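PDB 6YXQ: activating signal cointegrator 1 complex subunit 3, which unwinds duplex DNA in the 3'-5' direction at the cost of ATP, for repair of alkylated DNA, and also helps rescue stalled ribosomes. Local coordinates for residues Ala31-Lys34 with Ile35-Lys39; Leu49-Lys52 with Lys53-Phe57. All coordinates share one frame; numbering follows the deposited sequence.

Interaction 1. Residues Ala31-Lys34 with Ile35-Lys39; sequences ADLK and IKRSK
L33 and R37 sit one helical turn apart and are joined through the backbone: the N-H of R37 donates to the carbonyl oxygen of L33, with N to O 3.0 Å. Two more bonds of the same i to i+4 kind flank it. I35 N reaches A31 O at 3.1 Å and is the straightest of the three, its N-H pointing to the oxygen at 170°, while S38 N meets K34 O at 2.8 Å with a more bent 150°. These three carbonyls thus have their helical donors, and side-chain carbons lie close to two of them. CG of R37 is 3.3 Å from L33 O, because chi1 of -56° sets CG beside the backbone N and anti to the carbonyl carbon, and from there the chain runs extended to NE. The CG2 branch of I35 similarly leans over the carbonyl oxygens of A31 and D32.

All this belongs to helix 30-39, part of the N-terminal region (5-211) of ASCC3 required for interaction with ASCC2. Several of its charged side chains reach acids or an arginine of that partner. The carboxylate of D32 forms a salt bridge with R62 of the ASCC2 chain, and R37 NH2 pairs with E61 of the same chain; K36 NZ is held twice, by Q43 of its own chain and by D69 of ASCC2, and K39 NZ forms a salt bridge with D38 of ASCC2. Long, flexible lysine and arginine suit these places, since their aliphatic part spans the distance from the helix backbone to an acid on the other protein. L33 adds an apolar side chain: its CD2 lies 4.0 Å from CB of K36, the two side chains crossing at a slant, and L33 also packs on R62 of ASCC2.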
loop_
_atom_site.group_PDB
_atom_site.type_symbol
_atom_site.label_atom_id
_atom_site.label_comp_id
_atom_site.label_asym_id
_atom_site.label_seq_id
_atom_site.Cartn_x
_atom_site.Cartn_y
_atom_site.Cartn_z
ATOM N N ALA A 31 -22.139 -7.686 -8.830
ATOM C CA ALA A 31 -22.961 -6.715 -8.121
ATOM C C ALA A 31 -22.104 -5.494 -7.796
ATOM O O ALA A 31 -22.465 -4.346 -8.114
ATOM C CB ALA A 31 -23.556 -7.327 -6.851
ATOM N N ASP A 32 -20.911 -5.759 -7.248
ATOM C CA ASP A 32 -19.942 -4.731 -6.874
ATOM C C ASP A 32 -19.631 -3.782 -8.030
ATOM O O ASP A 32 -19.794 -2.562 -7.906
ATOM C CB ASP A 32 -18.665 -5.418 -6.366
ATOM C CG ASP A 32 -17.452 -4.533 -6.411
ATOM O OD1 ASP A 32 -17.550 -3.358 -6.025
ATOM O OD2 ASP A 32 -16.395 -5.023 -6.855
ATOM N N LEU A 33 -19.170 -4.321 -9.164
ATOM C CA LEU A 33 -18.722 -3.471 -10.268
ATOM C C LEU A 33 -19.885 -2.919 -11.051
ATOM O O LEU A 33 -19.783 -1.847 -11.670
ATOM C CB LEU A 33 -17.828 -4.266 -11.218
ATOM C CG LEU A 33 -16.417 -3.772 -11.048
ATOM C CD1 LEU A 33 -15.474 -4.522 -11.954
ATOM C CD2 LEU A 33 -16.393 -2.294 -11.314
ATOM N N LYS A 34 -20.968 -3.687 -11.115
ATOM C CA LYS A 34 -22.112 -3.189 -11.842
ATOM C C LYS A 34 -22.681 -1.923 -11.267
ATOM O O LYS A 34 -23.096 -1.032 -12.014
ATOM C CB LYS A 34 -23.235 -4.189 -11.899
ATOM C CG LYS A 34 -24.352 -3.477 -12.580
ATOM C CD LYS A 34 -25.265 -4.383 -13.018
ATOM C CE LYS A 34 -25.416 -4.451 -14.559
ATOM N NZ LYS A 34 -26.836 -5.000 -14.781
ATOM N N ILE A 35 -22.850 -1.876 -9.948
ATOM C CA ILE A 35 -23.398 -0.623 -9.452
ATOM C C ILE A 35 -22.451 0.532 -9.791
ATOM O O ILE A 35 -22.900 1.659 -10.033
ATOM C CB ILE A 35 -23.726 -0.702 -7.950
ATOM C CG1 ILE A 35 -23.936 0.702 -7.375
ATOM C CG2 ILE A 35 -22.654 -1.447 -7.210
ATOM C CD1 ILE A 35 -24.643 0.739 -6.038
ATOM N N LYS A 36 -21.141 0.269 -9.877
ATOM C CA LYS A 36 -20.211 1.296 -10.347
ATOM C C LYS A 36 -20.554 1.736 -11.762
ATOM O O LYS A 36 -20.597 2.936 -12.065
ATOM C CB LYS A 36 -18.775 0.778 -10.302
ATOM C CG LYS A 36 -17.791 1.726 -9.651
ATOM C CD LYS A 36 -17.554 3.004 -10.417
ATOM C CE LYS A 36 -16.604 3.858 -9.607
ATOM N NZ LYS A 36 -16.329 5.184 -10.201
ATOM N N ARG A 37 -20.776 0.765 -12.647
ATOM C CA ARG A 37 -21.184 1.085 -14.012
ATOM C C ARG A 37 -22.494 1.866 -14.026
ATOM O O ARG A 37 -22.685 2.768 -14.852
ATOM C CB ARG A 37 -21.307 -0.198 -14.833
ATOM C CG ARG A 37 -20.043 -1.044 -14.842
ATOM C CD ARG A 37 -20.005 -1.970 -16.048
ATOM N NE ARG A 37 -18.775 -2.756 -16.107
ATOM C CZ ARG A 37 -18.691 -4.032 -15.746
ATOM N NH1 ARG A 37 -19.766 -4.668 -15.297
ATOM N NH2 ARG A 37 -17.532 -4.673 -15.831
ATOM N N SER A 38 -23.397 1.541 -13.101
ATOM C CA SER A 38 -24.689 2.208 -13.009
ATOM C C SER A 38 -24.533 3.704 -12.779
ATOM O O SER A 38 -25.309 4.507 -13.309
ATOM C CB SER A 38 -25.515 1.570 -11.886
ATOM O OG SER A 38 -26.364 2.515 -11.258
ATOM N N LYS A 39 -23.534 4.104 -11.998
ATOM C CA LYS A 39 -23.379 5.506 -11.644
ATOM C C LYS A 39 -22.190 6.178 -12.314
ATOM O O LYS A 39 -21.915 7.344 -12.015
ATOM C CB LYS A 39 -23.265 5.655 -10.121
ATOM C CG LYS A 39 -22.343 4.661 -9.469
ATOM C CD LYS A 39 -22.548 4.637 -7.970
ATOM C CE LYS A 39 -23.975 4.891 -7.521
ATOM N NZ LYS A 39 -24.094 4.660 -6.045
#

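Interaction 2. Residues Leu49-Lys52 with Lys53-Phe57; sequences LTWK and KIIKF
T50 and K53 make the closest side-chain contact here, an aliphatic one: CG2 of T50 lies 3.4 Å from CE of K53, the two side chains crossing nearly at right angles. The lysine bends at chi3 (-93°), which brings its methylene chain back over the threonine methyl. A second apolar pair lies nearby, where CB of L49 meets CG1 of I54 at 4.2 Å.

The aromatic contact is a CH-pi interaction. CG2 of I55 stands over one face of the W51 indole, 4.2 Å from the centroid of the five-membered ring and 16° off its normal. This methyl, which stands anti to the carbonyl carbon of I55 itself, belongs to a beta-branched residue one turn after the tryptophan.

These contacts lie on the first turn of helix 51-61, which T50 precedes at the N-cap position, a place where threonine is common. The large apolar residues suit the faces buried in this helical domain: W51 packs against helices 64-85 and 91-105, I54 against the latter, and L49 and F57 against helix 147-163. K52 and K56 are exposed and K53 partly so, as suits their charge.

Backbone hydrogen bonds supply the polar part. I54 N donates to T50 O at 2.9 Å, in the plane of that carbonyl, so the N-cap residue itself accepts the first of these bonds. I55 N to W51 O and K56 N to K52 O continue the ladder.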
loop_
_atom_site.group_PDB
_atom_site.type_symbol
_atom_site.label_atom_id
_atom_site.label_comp_id
_atom_site.label_asym_id
_atom_site.label_seq_id
_atom_site.Cartn_x
_atom_site.Cartn_y
_atom_site.Cartn_z
ATOM N N LEU A 49 -9.255 18.443 -22.340
ATOM C CA LEU A 49 -9.801 19.636 -22.968
ATOM C C LEU A 49 -11.283 19.449 -23.234
ATOM O O LEU A 49 -11.693 18.445 -23.823
ATOM C CB LEU A 49 -9.063 19.960 -24.267
ATOM C CG LEU A 49 -7.545 20.100 -24.153
ATOM C CD1 LEU A 49 -6.993 20.525 -25.488
ATOM C CD2 LEU A 49 -7.138 21.084 -23.052
ATOM N N THR A 50 -12.077 20.424 -22.809
ATOM C CA THR A 50 -13.510 20.408 -23.025
ATOM C C THR A 50 -13.841 20.817 -24.458
ATOM O O THR A 50 -12.993 21.300 -25.211
ATOM C CB THR A 50 -14.202 21.344 -22.042
ATOM O OG1 THR A 50 -15.561 21.533 -22.446
ATOM C CG2 THR A 50 -13.512 22.679 -22.042
ATOM N N TRP A 51 -15.112 20.630 -24.818
ATOM C CA TRP A 51 -15.575 20.900 -26.178
ATOM C C TRP A 51 -15.406 22.372 -26.556
ATOM O O TRP A 51 -14.984 22.696 -27.678
ATOM C CB TRP A 51 -17.039 20.471 -26.291
ATOM C CG TRP A 51 -17.599 20.554 -27.658
ATOM C CD1 TRP A 51 -18.568 21.409 -28.100
ATOM C CD2 TRP A 51 -17.233 19.748 -28.778
ATOM N NE1 TRP A 51 -18.825 21.187 -29.431
ATOM C CE2 TRP A 51 -18.019 20.169 -29.869
ATOM C CE3 TRP A 51 -16.314 18.712 -28.965
ATOM C CZ2 TRP A 51 -17.915 19.588 -31.127
ATOM C CZ3 TRP A 51 -16.208 18.140 -30.213
ATOM C CH2 TRP A 51 -17.005 18.578 -31.279
ATOM N N LYS A 52 -15.747 23.280 -25.636
ATOM C CA LYS A 52 -15.583 24.708 -25.897
ATOM C C LYS A 52 -14.112 25.070 -26.095
ATOM O O LYS A 52 -13.770 25.848 -26.993
ATOM C CB LYS A 52 -16.194 25.515 -24.750
ATOM C CG LYS A 52 -17.710 25.385 -24.639
ATOM C CD LYS A 52 -18.264 26.212 -23.482
ATOM C CE LYS A 52 -19.793 26.205 -23.449
ATOM N NZ LYS A 52 -20.404 26.844 -24.660
ATOM N N LYS A 53 -13.227 24.515 -25.261
ATOM C CA LYS A 53 -11.796 24.725 -25.455
ATOM C C LYS A 53 -11.346 24.206 -26.814
ATOM O O LYS A 53 -10.512 24.834 -27.479
ATOM C CB LYS A 53 -11.006 24.056 -24.326
ATOM C CG LYS A 53 -10.543 25.025 -23.240
ATOM C CD LYS A 53 -9.641 24.356 -22.211
ATOM C CE LYS A 53 -10.433 23.828 -21.010
ATOM N NZ LYS A 53 -9.586 23.155 -19.970
ATOM N N ILE A 54 -11.905 23.074 -27.252
ATOM C CA ILE A 54 -11.498 22.480 -28.523
ATOM C C ILE A 54 -11.901 23.372 -29.687
ATOM O O ILE A 54 -11.114 23.599 -30.617
ATOM C CB ILE A 54 -12.077 21.060 -28.670
ATOM C CG1 ILE A 54 -11.336 20.077 -27.765
ATOM C CG2 ILE A 54 -11.976 20.590 -30.102
ATOM C CD1 ILE A 54 -11.967 18.709 -27.719
ATOM N N ILE A 55 -13.123 23.905 -29.667
ATOM C CA ILE A 55 -13.493 24.736 -30.813
ATOM C C ILE A 55 -12.832 26.112 -30.717
ATOM O O ILE A 55 -12.556 26.741 -31.747
ATOM C CB ILE A 55 -15.022 24.831 -30.993
ATOM C CG1 ILE A 55 -15.654 25.834 -30.036
ATOM C CG2 ILE A 55 -15.677 23.453 -30.854
ATOM C CD1 ILE A 55 -17.056 26.220 -30.450
ATOM N N LYS A 56 -12.502 26.580 -29.505
ATOM C CA LYS A 56 -11.676 27.778 -29.397
ATOM C C LYS A 56 -10.327 27.565 -30.070
ATOM O O LYS A 56 -9.894 28.384 -30.888
ATOM C CB LYS A 56 -11.479 28.177 -27.935
ATOM C CG LYS A 56 -10.689 29.480 -27.771
ATOM C CD LYS A 56 -10.663 29.978 -26.335
ATOM C CE LYS A 56 -9.779 29.103 -25.468
ATOM N NZ LYS A 56 -9.264 29.805 -24.260
ATOM N N PHE A 57 -9.651 26.463 -29.735
ATOM C CA PHE A 57 -8.379 26.141 -30.379
ATOM C C PHE A 57 -8.532 26.088 -31.893
ATOM O O PHE A 57 -7.779 26.735 -32.628
ATOM C CB PHE A 57 -7.838 24.811 -29.849
ATOM C CG PHE A 57 -6.462 24.464 -30.358
ATOM C CD1 PHE A 57 -6.288 23.890 -31.604
ATOM C CD2 PHE A 57 -5.343 24.707 -29.582
ATOM C CE1 PHE A 57 -5.024 23.576 -32.071
ATOM C CE2 PHE A 57 -4.077 24.390 -30.040
ATOM C CZ PHE A 57 -3.918 23.825 -31.287
#

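Interaction 1 and interaction 2 are local contacts on successive helices, 30-39 and then 51-61, and the first closes before the second opens. Their centres are about 31 Å apart and their nearest atoms about 19 Å apart, so they do not touch. Both fall within the N-terminal region required for ASCC2 binding, and within a range predicted to be coiled coil that here holds separate helices, but they face different surroundings. Residues 31-39 meet the ASCC2 chain directly, whereas no other chain of the assembly touches residues 49-57, which pack among helices 64-85, 91-105 and 147-163. One helix thus presents a partner-binding surface, while the next is built into the helical body of the same region.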